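Local coordinates for Glyco_hydro_cc domain-containing protein (Cryptococcus neoformans, PDB 6UBC), which probably binds beta-1,3-glucan oligosaccharides through a glycoside hydrolase family 128 (subgroup VII) barrel domain, at residues A[311-316]-A[322-327]; A[272-277]-A[340-345]; A[366-371]-A[398-403]; A[292-297]-A[326-331]. One frame throughout, in Å; residues are numbered along the deposited sequence.

Contact 1. Residues A[311-316]-A[322-327]; sequences PSMCHQ and TKWLSA
Over one face of the His315 ring sits the methyl CG2 of Thr322. It lies 3.6 Å from the ring centroid and 13° off the ring normal, a CH-pi contact near the middle of the face. Thr322 CG2 is also 3.6 Å from His315 CG. His315 ND1 is hydrogen-bonded to Asp276 OD2. The indole of Trp324 is approached obliquely by two side chains. Met313 CE reaches Trp324 CE3 at 3.5 Å, and Pro311 CG meets Trp324 CZ3 at 4.2 Å. Met313 SD lies 4.7 Å from the centroid of the six-membered ring, an oblique Met-aromatic contact. The Met313 chain is bent at both chi2 (-59°) and chi3 (93°). These bends bring the methyl against the benzo part of the indole. The sulfur meanwhile packs on the start of the helix, with Met313 SD 3.9 Å from Leu325 CB. Leu325 CD1 extends the apolar patch to Pro311 CD at 4.3 Å. No hydrogen bond joins the two segments directly. Trp324 NE1 instead donates to the backbone oxygen of Ile285. Met313 to Gln316 form a type I beta turn, and Cys314 within it is disulfide-bonded to Cys277. Tyr358 of helix 348-362 also packs on Met313 and Leu325. The loop after strand 307-309 thus packs on the end of helix 319-322 and the start of helix 324-331, a beta-alpha connection of the glycoside hydrolase barrel.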
loop_
_atom_site.group_PDB
_atom_site.type_symbol
_atom_site.label_atom_id
_atom_site.label_comp_id
_atom_site.label_asym_id
_atom_site.label_seq_id
_atom_site.Cartn_x
_atom_site.Cartn_y
_atom_site.Cartn_z
ATOM N N PRO A 311 -3.379 5.342 -6.869
ATOM C CA PRO A 311 -4.275 5.267 -5.720
ATOM C C PRO A 311 -4.716 3.821 -5.456
ATOM O O PRO A 311 -4.723 2.984 -6.360
ATOM C CB PRO A 311 -5.514 6.113 -6.107
ATOM C CG PRO A 311 -4.989 6.994 -7.260
ATOM C CD PRO A 311 -3.994 6.086 -7.992
ATOM N N SER A 312 -5.088 3.554 -4.210
ATOM C CA SER A 312 -5.603 2.250 -3.765
ATOM C C SER A 312 -7.130 2.236 -3.803
ATOM O O SER A 312 -7.721 3.089 -3.172
ATOM C CB SER A 312 -5.130 1.940 -2.352
ATOM O OG SER A 312 -5.303 3.065 -1.476
ATOM N N MET A 313 -7.712 1.168 -4.344
ATOM C CA MET A 313 -9.188 0.982 -4.316
ATOM C C MET A 313 -9.625 0.184 -3.068
ATOM O O MET A 313 -9.285 -1.017 -2.908
ATOM C CB MET A 313 -9.698 0.294 -5.579
ATOM C CG MET A 313 -9.425 1.099 -6.840
ATOM S SD MET A 313 -10.116 2.773 -6.931
ATOM C CE MET A 313 -8.740 3.742 -6.296
ATOM N N CYS A 314 -10.529 0.760 -2.301
ATOM C CA CYS A 314 -11.128 -0.000 -1.164
ATOM C C CYS A 314 -12.004 -1.113 -1.726
ATOM O O CYS A 314 -12.150 -2.094 -1.021
ATOM C CB CYS A 314 -11.914 0.889 -0.205
ATOM S SG CYS A 314 -13.376 1.578 -0.996
ATOM N N HIS A 315 -12.546 -0.968 -2.938
ATOM C CA HIS A 315 -13.530 -1.933 -3.519
ATOM C C HIS A 315 -12.816 -3.175 -4.062
ATOM O O HIS A 315 -13.520 -4.063 -4.530
ATOM C CB HIS A 315 -14.460 -1.289 -4.510
ATOM C CG HIS A 315 -15.445 -0.357 -3.902
ATOM N ND1 HIS A 315 -15.193 1.002 -3.758
ATOM C CD2 HIS A 315 -16.692 -0.601 -3.381
ATOM C CE1 HIS A 315 -16.261 1.560 -3.167
ATOM N NE2 HIS A 315 -17.220 0.621 -2.986
ATOM N N GLN A 316 -11.484 -3.230 -4.037
ATOM C CA GLN A 316 -10.699 -4.435 -4.429
ATOM C C GLN A 316 -11.140 -4.802 -5.859
ATOM O O GLN A 316 -11.261 -3.896 -6.706
ATOM C CB GLN A 316 -10.931 -5.563 -3.410
ATOM C CG GLN A 316 -10.531 -5.147 -1.998
ATOM C CD GLN A 316 -10.482 -6.334 -1.067
ATOM O OE1 GLN A 316 -9.588 -7.198 -1.223
ATOM N NE2 GLN A 316 -11.463 -6.362 -0.149
ATOM N N THR A 322 -17.493 -0.619 -9.756
ATOM C CA THR A 322 -17.531 0.801 -9.261
ATOM C C THR A 322 -16.845 1.731 -10.272
ATOM O O THR A 322 -17.270 2.881 -10.370
ATOM C CB THR A 322 -16.829 0.987 -7.921
ATOM O OG1 THR A 322 -15.531 0.465 -8.146
ATOM C CG2 THR A 322 -17.520 0.255 -6.820
ATOM N N LYS A 323 -15.820 1.247 -10.991
ATOM C CA LYS A 323 -15.157 1.999 -12.096
ATOM C C LYS A 323 -14.588 3.343 -11.613
ATOM O O LYS A 323 -14.536 4.290 -12.415
ATOM C CB LYS A 323 -16.176 2.176 -13.231
ATOM C CG LYS A 323 -16.670 0.856 -13.819
ATOM C CD LYS A 323 -17.480 1.133 -15.038
ATOM C CE LYS A 323 -17.923 -0.126 -15.747
ATOM N NZ LYS A 323 -19.137 0.158 -16.549
ATOM N N TRP A 324 -13.989 3.390 -10.430
ATOM C CA TRP A 324 -13.258 4.598 -9.981
ATOM C C TRP A 324 -11.896 4.652 -10.679
ATOM O O TRP A 324 -11.584 5.659 -11.370
ATOM C CB TRP A 324 -13.104 4.608 -8.460
ATOM C CG TRP A 324 -12.718 5.943 -7.892
ATOM C CD1 TRP A 324 -13.536 6.868 -7.286
ATOM C CD2 TRP A 324 -11.401 6.503 -7.881
ATOM N NE1 TRP A 324 -12.795 7.976 -6.925
ATOM C CE2 TRP A 324 -11.496 7.801 -7.316
ATOM C CE3 TRP A 324 -10.175 6.088 -8.386
ATOM C CZ2 TRP A 324 -10.407 8.661 -7.269
ATOM C CZ3 TRP A 324 -9.098 6.942 -8.322
ATOM C CH2 TRP A 324 -9.209 8.178 -7.694
ATOM N N LEU A 325 -11.088 3.609 -10.478
ATOM C CA LEU A 325 -9.735 3.592 -11.029
ATOM C C LEU A 325 -9.806 3.650 -12.549
ATOM O O LEU A 325 -8.915 4.241 -13.195
ATOM C CB LEU A 325 -8.975 2.363 -10.591
ATOM C CG LEU A 325 -7.466 2.450 -10.784
ATOM C CD1 LEU A 325 -6.827 3.622 -10.019
ATOM C CD2 LEU A 325 -6.798 1.155 -10.382
ATOM N N SER A 326 -10.752 2.939 -13.141
ATOM C CA SER A 326 -10.814 2.872 -14.626
ATOM C C SER A 326 -11.117 4.263 -15.168
ATOM O O SER A 326 -10.501 4.656 -16.195
ATOM C CB SER A 326 -11.772 1.843 -15.132
ATOM O OG SER A 326 -13.115 2.078 -14.712
ATOM N N ALA A 327 -12.039 4.975 -14.551
ATOM C CA ALA A 327 -12.319 6.361 -15.008
ATOM C C ALA A 327 -11.121 7.259 -14.721
ATOM O O ALA A 327 -10.796 8.103 -15.556
ATOM C CB ALA A 327 -13.566 6.927 -14.398
#

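Contact 2. Residues A[272-277]-A[340-345]; sequences FEEPDC and NLHINK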
loop_
_atom_site.group_PDB
_atom_site.type_symbol
_atom_site.label_atom_id
_atom_site.label_comp_id
_atom_site.label_asym_id
_atom_site.label_seq_id
_atom_site.Cartn_x
_atom_site.Cartn_y
_atom_site.Cartn_z
ATOM N N PHE A 272 -3.406 8.194 -3.608
ATOM C CA PHE A 272 -4.429 8.451 -2.580
ATOM C C PHE A 272 -4.894 7.149 -1.937
ATOM O O PHE A 272 -5.073 6.119 -2.608
ATOM C CB PHE A 272 -5.619 9.185 -3.175
ATOM C CG PHE A 272 -5.196 10.287 -4.113
ATOM C CD1 PHE A 272 -4.462 11.344 -3.649
ATOM C CD2 PHE A 272 -5.486 10.225 -5.470
ATOM C CE1 PHE A 272 -4.059 12.366 -4.503
ATOM C CE2 PHE A 272 -5.120 11.249 -6.329
ATOM C CZ PHE A 272 -4.411 12.332 -5.835
ATOM N N GLU A 273 -5.126 7.272 -0.642
ATOM C CA GLU A 273 -5.678 6.182 0.163
ATOM C C GLU A 273 -7.167 6.001 -0.110
ATOM O O GLU A 273 -7.940 6.828 0.368
ATOM C CB GLU A 273 -5.517 6.516 1.651
ATOM C CG GLU A 273 -5.997 5.411 2.558
ATOM C CD GLU A 273 -5.022 4.281 2.788
ATOM O OE1 GLU A 273 -3.841 4.383 2.329
ATOM O OE2 GLU A 273 -5.491 3.297 3.465
ATOM N N GLU A 274 -7.592 4.948 -0.811
ATOM C CA GLU A 274 -9.021 4.596 -0.904
ATOM C C GLU A 274 -9.871 5.824 -1.217
ATOM O O GLU A 274 -10.881 6.132 -0.544
ATOM C CB GLU A 274 -9.317 3.927 0.429
ATOM C CG GLU A 274 -8.646 2.577 0.545
ATOM C CD GLU A 274 -8.884 1.819 1.845
ATOM O OE1 GLU A 274 -9.721 2.360 2.662
ATOM O OE2 GLU A 274 -8.300 0.672 2.016
ATOM N N PRO A 275 -9.595 6.563 -2.318
ATOM C CA PRO A 275 -10.452 7.664 -2.700
ATOM C C PRO A 275 -11.877 7.205 -3.045
ATOM O O PRO A 275 -12.811 8.076 -3.077
ATOM C CB PRO A 275 -9.705 8.326 -3.881
ATOM C CG PRO A 275 -8.911 7.153 -4.470
ATOM C CD PRO A 275 -8.480 6.360 -3.243
ATOM N N ASP A 276 -12.051 5.921 -3.346
ATOM C CA ASP A 276 -13.349 5.325 -3.742
ATOM C C ASP A 276 -14.216 5.046 -2.512
ATOM O O ASP A 276 -15.375 4.612 -2.711
ATOM C CB ASP A 276 -13.141 4.071 -4.594
ATOM C CG ASP A 276 -12.316 2.996 -3.959
ATOM O OD1 ASP A 276 -11.363 3.349 -3.184
ATOM O OD2 ASP A 276 -12.615 1.801 -4.233
ATOM N N CYS A 277 -13.727 5.267 -1.311
ATOM C CA CYS A 277 -14.505 5.066 -0.059
ATOM C C CYS A 277 -14.669 6.388 0.679
ATOM O O CYS A 277 -13.743 7.221 0.661
ATOM C CB CYS A 277 -13.844 4.059 0.866
ATOM S SG CYS A 277 -14.467 2.376 0.573
ATOM N N ASN A 340 -1.552 -0.154 -7.394
ATOM C CA ASN A 340 -1.625 -0.216 -5.927
ATOM C C ASN A 340 -2.840 -1.028 -5.534
ATOM O O ASN A 340 -3.979 -0.557 -5.859
ATOM C CB ASN A 340 -1.757 1.209 -5.383
ATOM C CG ASN A 340 -1.740 1.324 -3.877
ATOM O OD1 ASN A 340 -1.806 0.319 -3.184
ATOM N ND2 ASN A 340 -1.675 2.571 -3.374
ATOM N N LEU A 341 -2.664 -2.104 -4.773
ATOM C CA LEU A 341 -3.790 -2.894 -4.252
ATOM C C LEU A 341 -3.851 -2.788 -2.722
ATOM O O LEU A 341 -2.784 -2.796 -2.040
ATOM C CB LEU A 341 -3.628 -4.375 -4.624
ATOM C CG LEU A 341 -4.158 -4.772 -5.999
ATOM C CD1 LEU A 341 -3.531 -3.957 -7.100
ATOM C CD2 LEU A 341 -3.958 -6.296 -6.242
ATOM N N HIS A 342 -5.082 -2.874 -2.228
ATOM C CA HIS A 342 -5.433 -3.185 -0.823
ATOM C C HIS A 342 -6.140 -4.525 -0.909
ATOM O O HIS A 342 -7.153 -4.637 -1.619
ATOM C CB HIS A 342 -6.329 -2.063 -0.246
ATOM C CG HIS A 342 -5.519 -0.878 0.135
ATOM N ND1 HIS A 342 -6.078 0.204 0.750
ATOM C CD2 HIS A 342 -4.220 -0.622 -0.062
ATOM C CE1 HIS A 342 -5.131 1.095 0.900
ATOM N NE2 HIS A 342 -3.953 0.639 0.408
ATOM N N ILE A 343 -5.606 -5.517 -0.196
ATOM C CA ILE A 343 -6.210 -6.862 -0.216
ATOM C C ILE A 343 -6.765 -7.162 1.167
ATOM O O ILE A 343 -5.975 -7.273 2.123
ATOM C CB ILE A 343 -5.188 -7.885 -0.692
ATOM C CG1 ILE A 343 -4.762 -7.565 -2.127
ATOM C CG2 ILE A 343 -5.745 -9.288 -0.644
ATOM C CD1 ILE A 343 -3.768 -8.572 -2.703
ATOM N N ASN A 344 -8.081 -7.279 1.235
ATOM C CA ASN A 344 -8.788 -7.589 2.512
ATOM C C ASN A 344 -9.618 -8.830 2.195
ATOM O O ASN A 344 -10.721 -8.666 1.671
ATOM C CB ASN A 344 -9.596 -6.388 2.995
ATOM C CG ASN A 344 -8.636 -5.257 3.354
ATOM O OD1 ASN A 344 -7.890 -5.395 4.304
ATOM N ND2 ASN A 344 -8.772 -4.117 2.687
ATOM N N LYS A 345 -9.021 -9.986 2.460
ATOM C CA LYS A 345 -9.579 -11.284 2.060
ATOM C C LYS A 345 -9.287 -12.284 3.164
ATOM O O LYS A 345 -8.490 -11.975 4.027
ATOM C CB LYS A 345 -8.972 -11.702 0.728
ATOM C CG LYS A 345 -9.345 -10.840 -0.477
ATOM C CD LYS A 345 -10.830 -10.817 -0.845
ATOM C CE LYS A 345 -10.975 -10.094 -2.152
ATOM N NZ LYS A 345 -12.374 -10.016 -2.611
HETATM O O HOH W 1 -2.808 4.192 -1.148
HETATM O O HOH W 2 -2.012 2.676 1.147
HETATM O O HOH W 3 -7.027 -1.812 3.227
#
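Glu274 and His342 are the nearest pair, their CA atoms 8.6 Å apart, where a loop with a type I turn from Glu274 to Cys277 faces strand 339-345. Side chains bridge this gap. The Glu274 chain is extended beyond CG and reaches the edge of the imidazole. His342 ND1 donates to Glu274 OE2 at 2.6 Å, with an N-H...O angle of 158°. The oxygen lies near the ring plane and is met on its anti side, somewhat out of the carboxylate plane. Glu273 comes to the same ring edge, with OE2 3.4 Å from His342 CE1. Waters extend the link. One spans Glu273 OE1 and His342 NE2, at 2.8 Å and 2.9 Å. Glu274 OE1 is hydrogen-bonded to Ser282 OG. Glu370 of strand 366-375 brings a third carboxylate, beside Glu273 and the His342 ring. This polar cluster lies just beyond the C-terminal end of strand 268-270 and against the middle of strand 339-345, consistent with the carbohydrate-binding end of the barrel. The short bond from ND1 fixes the rotation of the imidazole. NE2 faces the bridging water, with Thr369 of strand 366-375 beside it. Glu274 OE2 takes two donors, the ring N-H and a water held by Asn344.

Contact 3. Residues A[366-371]-A[398-403]; sequences IWVTEF and ALFESD
Phe400 packs on Val368 and Phe371 where helix 386-402 lies against strand 366-375, within a beta-alpha-beta crossover of the barrel. After the short strand 381-382 the chain enters the helix, which leads to strand 406-411, parallel to 366-375. Phe400 does most of the touching, with the far end of its ring. Phe400 CE1 is 3.8 Å from Val368 CG2, and Phe400 CZ is 3.9 Å from Val368 CG1. Both valine methyls therefore meet the end of the phenyl. CG2 approaches obliquely, and the two side chains cross at about a right angle. On its other flank, Phe400 CE2 is 3.8 Å from Phe371 CD2. This is an offset edge-to-face stack, with the edge of Phe400 turned toward the face of Phe371. The ring centroids are 5.7 Å apart and the planes stand at 67°. Phe371 holds CG between its backbone N and carbonyl carbon (chi1 69°), which points its ring at Phe400. No hydrogen bond crosses the contact; it is buried and wholly apolar. Tyr409 of strand 406-411 touches Val368 and Phe371, and its ring meets that of Phe400. Ile343 of strand 339-345 packs on both Val368 and Phe400. The Phe400 ring is thus seated over three adjacent strands, and helix 348-362 lies alongside, with Met348 and Ile355 against Leu399.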
loop_
_atom_site.group_PDB
_atom_site.type_symbol
_atom_site.label_atom_id
_atom_site.label_comp_id
_atom_site.label_asym_id
_atom_site.label_seq_id
_atom_site.Cartn_x
_atom_site.Cartn_y
_atom_site.Cartn_z
ATOM N N ILE A 366 2.612 -4.743 -9.552
ATOM C CA ILE A 366 1.689 -4.462 -8.419
ATOM C C ILE A 366 2.469 -4.238 -7.129
ATOM O O ILE A 366 3.433 -4.985 -6.846
ATOM C CB ILE A 366 0.677 -5.593 -8.288
ATOM C CG1 ILE A 366 -0.384 -5.431 -9.380
ATOM C CG2 ILE A 366 0.048 -5.680 -6.892
ATOM C CD1 ILE A 366 -1.181 -6.674 -9.639
ATOM N N TRP A 367 2.001 -3.295 -6.332
ATOM C CA TRP A 367 2.382 -3.179 -4.921
ATOM C C TRP A 367 1.121 -3.401 -4.108
ATOM O O TRP A 367 0.095 -2.756 -4.381
ATOM C CB TRP A 367 3.012 -1.820 -4.589
ATOM C CG TRP A 367 4.460 -1.660 -4.889
ATOM C CD1 TRP A 367 5.244 -2.351 -5.762
ATOM C CD2 TRP A 367 5.309 -0.726 -4.225
ATOM N NE1 TRP A 367 6.511 -1.889 -5.734
ATOM C CE2 TRP A 367 6.597 -0.890 -4.790
ATOM C CE3 TRP A 367 5.103 0.234 -3.232
ATOM C CZ2 TRP A 367 7.665 -0.069 -4.433
ATOM C CZ3 TRP A 367 6.171 1.015 -2.827
ATOM C CH2 TRP A 367 7.452 0.850 -3.422
ATOM N N VAL A 368 1.171 -4.319 -3.177
ATOM C CA VAL A 368 0.069 -4.491 -2.184
ATOM C C VAL A 368 0.452 -3.596 -1.013
ATOM O O VAL A 368 1.183 -4.051 -0.107
ATOM C CB VAL A 368 -0.169 -5.958 -1.800
ATOM C CG1 VAL A 368 -1.348 -6.121 -0.845
ATOM C CG2 VAL A 368 -0.467 -6.806 -3.021
ATOM N N THR A 369 -0.117 -2.406 -0.933
ATOM C CA THR A 369 0.361 -1.426 0.077
ATOM C C THR A 369 -0.322 -1.706 1.435
ATOM O O THR A 369 0.183 -1.215 2.432
ATOM C CB THR A 369 0.193 0.027 -0.359
ATOM O OG1 THR A 369 -1.209 0.253 -0.533
ATOM C CG2 THR A 369 1.019 0.338 -1.605
ATOM N N GLU A 370 -1.430 -2.455 1.463
ATOM C CA GLU A 370 -2.096 -2.856 2.726
ATOM C C GLU A 370 -2.680 -4.230 2.480
ATOM O O GLU A 370 -3.411 -4.387 1.473
ATOM C CB GLU A 370 -3.227 -1.904 3.120
ATOM C CG GLU A 370 -2.794 -0.526 3.502
ATOM C CD GLU A 370 -3.876 0.475 3.775
ATOM O OE1 GLU A 370 -5.075 0.067 3.899
ATOM O OE2 GLU A 370 -3.532 1.704 3.842
ATOM N N PHE A 371 -2.371 -5.215 3.288
ATOM C CA PHE A 371 -3.209 -6.427 3.328
ATOM C C PHE A 371 -3.613 -6.757 4.747
ATOM O O PHE A 371 -2.920 -6.376 5.687
ATOM C CB PHE A 371 -2.513 -7.638 2.734
ATOM C CG PHE A 371 -1.342 -8.212 3.473
ATOM C CD1 PHE A 371 -1.538 -9.143 4.481
ATOM C CD2 PHE A 371 -0.053 -7.806 3.174
ATOM C CE1 PHE A 371 -0.448 -9.643 5.179
ATOM C CE2 PHE A 371 1.027 -8.262 3.904
ATOM C CZ PHE A 371 0.817 -9.197 4.887
ATOM N N ALA A 398 3.993 -16.312 1.362
ATOM C CA ALA A 398 4.441 -17.309 0.363
ATOM C C ALA A 398 3.898 -17.030 -1.040
ATOM O O ALA A 398 4.711 -17.067 -2.016
ATOM C CB ALA A 398 4.092 -18.683 0.822
ATOM N N LEU A 399 2.612 -16.729 -1.160
ATOM C CA LEU A 399 1.982 -16.362 -2.426
ATOM C C LEU A 399 2.694 -15.146 -2.999
ATOM O O LEU A 399 3.030 -15.159 -4.193
ATOM C CB LEU A 399 0.505 -16.048 -2.182
ATOM C CG LEU A 399 -0.347 -15.883 -3.429
ATOM C CD1 LEU A 399 -1.801 -16.085 -3.083
ATOM C CD2 LEU A 399 -0.207 -14.497 -4.051
ATOM N N PHE A 400 2.808 -14.051 -2.249
ATOM C CA PHE A 400 3.369 -12.804 -2.792
ATOM C C PHE A 400 4.822 -13.054 -3.255
ATOM O O PHE A 400 5.176 -12.592 -4.340
ATOM C CB PHE A 400 3.343 -11.675 -1.765
ATOM C CG PHE A 400 1.992 -11.111 -1.436
ATOM C CD1 PHE A 400 0.932 -11.116 -2.320
ATOM C CD2 PHE A 400 1.769 -10.577 -0.184
ATOM C CE1 PHE A 400 -0.270 -10.498 -2.001
ATOM C CE2 PHE A 400 0.559 -10.007 0.151
ATOM C CZ PHE A 400 -0.452 -9.909 -0.766
ATOM N N GLU A 401 5.615 -13.735 -2.439
ATOM C CA GLU A 401 7.039 -13.957 -2.808
ATOM C C GLU A 401 7.089 -14.731 -4.141
ATOM O O GLU A 401 7.947 -14.459 -5.000
ATOM C CB GLU A 401 7.763 -14.644 -1.650
ATOM C CG GLU A 401 8.002 -13.735 -0.479
ATOM C CD GLU A 401 8.926 -12.544 -0.709
ATOM O OE1 GLU A 401 9.647 -12.507 -1.765
ATOM O OE2 GLU A 401 8.954 -11.627 0.175
ATOM N N SER A 402 6.175 -15.659 -4.354
ATOM C CA SER A 402 6.270 -16.555 -5.535
ATOM C C SER A 402 5.627 -15.889 -6.760
ATOM O O SER A 402 5.833 -16.339 -7.883
ATOM C CB SER A 402 5.703 -17.900 -5.208
ATOM O OG SER A 402 4.313 -17.777 -5.167
ATOM N N ASP A 403 4.893 -14.794 -6.560
ATOM C CA ASP A 403 4.090 -14.205 -7.648
ATOM C C ASP A 403 4.905 -13.098 -8.290
ATOM O O ASP A 403 5.031 -11.984 -7.721
ATOM C CB ASP A 403 2.718 -13.735 -7.170
ATOM C CG ASP A 403 1.758 -13.408 -8.301
ATOM O OD1 ASP A 403 2.226 -13.082 -9.428
ATOM O OD2 ASP A 403 0.527 -13.451 -8.019
#

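Contact 4. Residues A[292-297]-A[326-331]; sequences SLWDST and SAFSSQ
Phe328 lays the CZ end of its ring over one face of the Trp294 indole, offset toward the rim. Phe328 CZ is 3.6 Å from Trp294 CG and 3.7 Å from Trp294 CD2. The pair is edge-to-face. The Phe328 ring and the five-membered ring of Trp294 have centroids 5.3 Å apart and planes at 83°. Phe328 CE1 also touches Trp294 CB at 3.9 Å. Both side chains run with CG trans to the backbone nitrogen (chi1 174° for Trp294, 172° for Phe328), which carries each ring across to the other helix. Beside the stack is a polar bridge. One water donates to Asp295 OD2 at 3.3 Å and to Gln331 O at 2.7 Å. Trp324 meets Phe328 from within its own helix, and Pro311 packs on it as well. Helices 287-298 and 324-331 are thereby joined on the outside of the barrel. An aromatic core gives the contact its buried part. Polar groups of helix 287-298 meet the chain at and just after the end of helix 324-331: Asp295 takes the N-H groups of Ser333 and Thr334, Trp294 NE1 donates to the oxygen of Thr334, and Gln331 O is reached through the water.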
loop_
_atom_site.group_PDB
_atom_site.type_symbol
_atom_site.label_atom_id
_atom_site.label_comp_id
_atom_site.label_asym_id
_atom_site.label_seq_id
_atom_site.Cartn_x
_atom_site.Cartn_y
_atom_site.Cartn_z
ATOM N N SER A 292 -7.035 15.461 -11.580
ATOM C CA SER A 292 -6.401 16.794 -11.641
ATOM C C SER A 292 -5.292 16.890 -10.575
ATOM O O SER A 292 -4.202 17.364 -10.923
ATOM C CB SER A 292 -7.401 17.913 -11.524
ATOM O OG SER A 292 -6.644 19.130 -11.631
ATOM N N LEU A 293 -5.505 16.404 -9.341
ATOM C CA LEU A 293 -4.493 16.501 -8.252
ATOM C C LEU A 293 -3.288 15.608 -8.579
ATOM O O LEU A 293 -2.158 16.027 -8.378
ATOM C CB LEU A 293 -5.146 16.118 -6.927
ATOM C CG LEU A 293 -4.239 16.218 -5.709
ATOM C CD1 LEU A 293 -3.704 17.624 -5.578
ATOM C CD2 LEU A 293 -5.033 15.834 -4.440
ATOM N N TRP A 294 -3.566 14.383 -9.040
ATOM C CA TRP A 294 -2.539 13.434 -9.483
ATOM C C TRP A 294 -1.638 14.132 -10.515
ATOM O O TRP A 294 -0.416 14.197 -10.320
ATOM C CB TRP A 294 -3.238 12.197 -10.054
ATOM C CG TRP A 294 -2.244 11.259 -10.661
ATOM C CD1 TRP A 294 -1.807 11.321 -11.941
ATOM C CD2 TRP A 294 -1.590 10.122 -10.056
ATOM N NE1 TRP A 294 -0.915 10.314 -12.166
ATOM C CE2 TRP A 294 -0.751 9.569 -11.035
ATOM C CE3 TRP A 294 -1.644 9.495 -8.794
ATOM C CZ2 TRP A 294 0.044 8.453 -10.799
ATOM C CZ3 TRP A 294 -0.851 8.398 -8.542
ATOM C CH2 TRP A 294 -0.024 7.872 -9.547
ATOM N N ASP A 295 -2.243 14.716 -11.528
ATOM C CA ASP A 295 -1.510 15.308 -12.656
ATOM C C ASP A 295 -0.722 16.535 -12.190
ATOM O O ASP A 295 0.452 16.630 -12.562
ATOM C CB ASP A 295 -2.409 15.645 -13.841
ATOM C CG ASP A 295 -2.649 14.411 -14.708
ATOM O OD1 ASP A 295 -1.728 13.552 -14.772
ATOM O OD2 ASP A 295 -3.738 14.316 -15.250
ATOM N N SER A 296 -1.281 17.353 -11.309
ATOM C CA SER A 296 -0.651 18.632 -10.928
ATOM C C SER A 296 0.402 18.451 -9.861
ATOM O O SER A 296 1.327 19.250 -9.837
ATOM C CB SER A 296 -1.678 19.605 -10.464
ATOM O OG SER A 296 -2.185 19.245 -9.192
ATOM N N THR A 297 0.267 17.484 -8.967
ATOM C CA THR A 297 0.996 17.429 -7.671
ATOM C C THR A 297 1.863 16.175 -7.519
ATOM O O THR A 297 2.949 16.300 -7.009
ATOM C CB THR A 297 -0.023 17.602 -6.540
ATOM O OG1 THR A 297 -0.711 18.823 -6.773
ATOM C CG2 THR A 297 0.570 17.676 -5.156
ATOM N N SER A 326 -10.752 2.939 -13.141
ATOM C CA SER A 326 -10.814 2.872 -14.626
ATOM C C SER A 326 -11.117 4.263 -15.168
ATOM O O SER A 326 -10.501 4.656 -16.195
ATOM C CB SER A 326 -11.772 1.843 -15.132
ATOM O OG SER A 326 -13.115 2.078 -14.712
ATOM N N ALA A 327 -12.039 4.975 -14.551
ATOM C CA ALA A 327 -12.319 6.361 -15.008
ATOM C C ALA A 327 -11.121 7.259 -14.721
ATOM O O ALA A 327 -10.796 8.103 -15.556
ATOM C CB ALA A 327 -13.566 6.927 -14.398
ATOM N N PHE A 328 -10.495 7.131 -13.568
ATOM C CA PHE A 328 -9.300 7.916 -13.177
ATOM C C PHE A 328 -8.210 7.702 -14.229
ATOM O O PHE A 328 -7.565 8.646 -14.682
ATOM C CB PHE A 328 -8.842 7.471 -11.776
ATOM C CG PHE A 328 -7.533 8.012 -11.262
ATOM C CD1 PHE A 328 -7.466 9.268 -10.644
ATOM C CD2 PHE A 328 -6.348 7.273 -11.363
ATOM C CE1 PHE A 328 -6.246 9.776 -10.211
ATOM C CE2 PHE A 328 -5.157 7.776 -10.881
ATOM C CZ PHE A 328 -5.096 9.024 -10.311
ATOM N N SER A 329 -8.005 6.463 -14.645
ATOM C CA SER A 329 -6.959 6.084 -15.620
ATOM C C SER A 329 -7.212 6.767 -16.959
ATOM O O SER A 329 -6.217 7.189 -17.619
ATOM C CB SER A 329 -6.910 4.561 -15.782
ATOM O OG SER A 329 -5.871 4.154 -16.702
ATOM N N SER A 330 -8.475 6.853 -17.342
ATOM C CA SER A 330 -8.938 7.533 -18.568
ATOM C C SER A 330 -8.635 9.020 -18.511
ATOM O O SER A 330 -8.203 9.560 -19.555
ATOM C CB SER A 330 -10.386 7.320 -18.782
ATOM O OG SER A 330 -10.536 5.975 -19.120
ATOM N N GLN A 331 -8.806 9.643 -17.357
ATOM C CA GLN A 331 -8.723 11.127 -17.171
ATOM C C GLN A 331 -7.311 11.652 -16.893
ATOM O O GLN A 331 -7.050 12.760 -17.277
ATOM C CB GLN A 331 -9.673 11.540 -16.066
ATOM C CG GLN A 331 -11.116 11.222 -16.503
ATOM C CD GLN A 331 -12.160 11.658 -15.493
ATOM O OE1 GLN A 331 -12.012 12.692 -14.839
ATOM N NE2 GLN A 331 -13.238 10.882 -15.404
HETATM O O HOH W 4 -5.536 14.959 -17.914
#

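How the contacts relate
From the N terminus, contact 2 opens first, at 272-277 after strand 268-270. Contact 4 opens next on helix 287-298, then contact 1, within the span of contact 4, after strand 307-309. Contacts 1 and 4 end on the same helix, 324-331, and overlap at Ser326 and Ala327. Contact 2 closes on strand 339-345, so both nest inside its loop. Contact 3 follows in series, from strand 366-375 to helix 386-402. Besides the disulfide between contacts 1 and 2, Pro311 links contact 1 to the aromatic pair of contact 4. Neighbouring strands 339-345 and 366-375 connect contacts 2 and 3, through Asn340 and Thr369 among others. Contacts 3 and 4 lie about 25 Å apart, centre to centre.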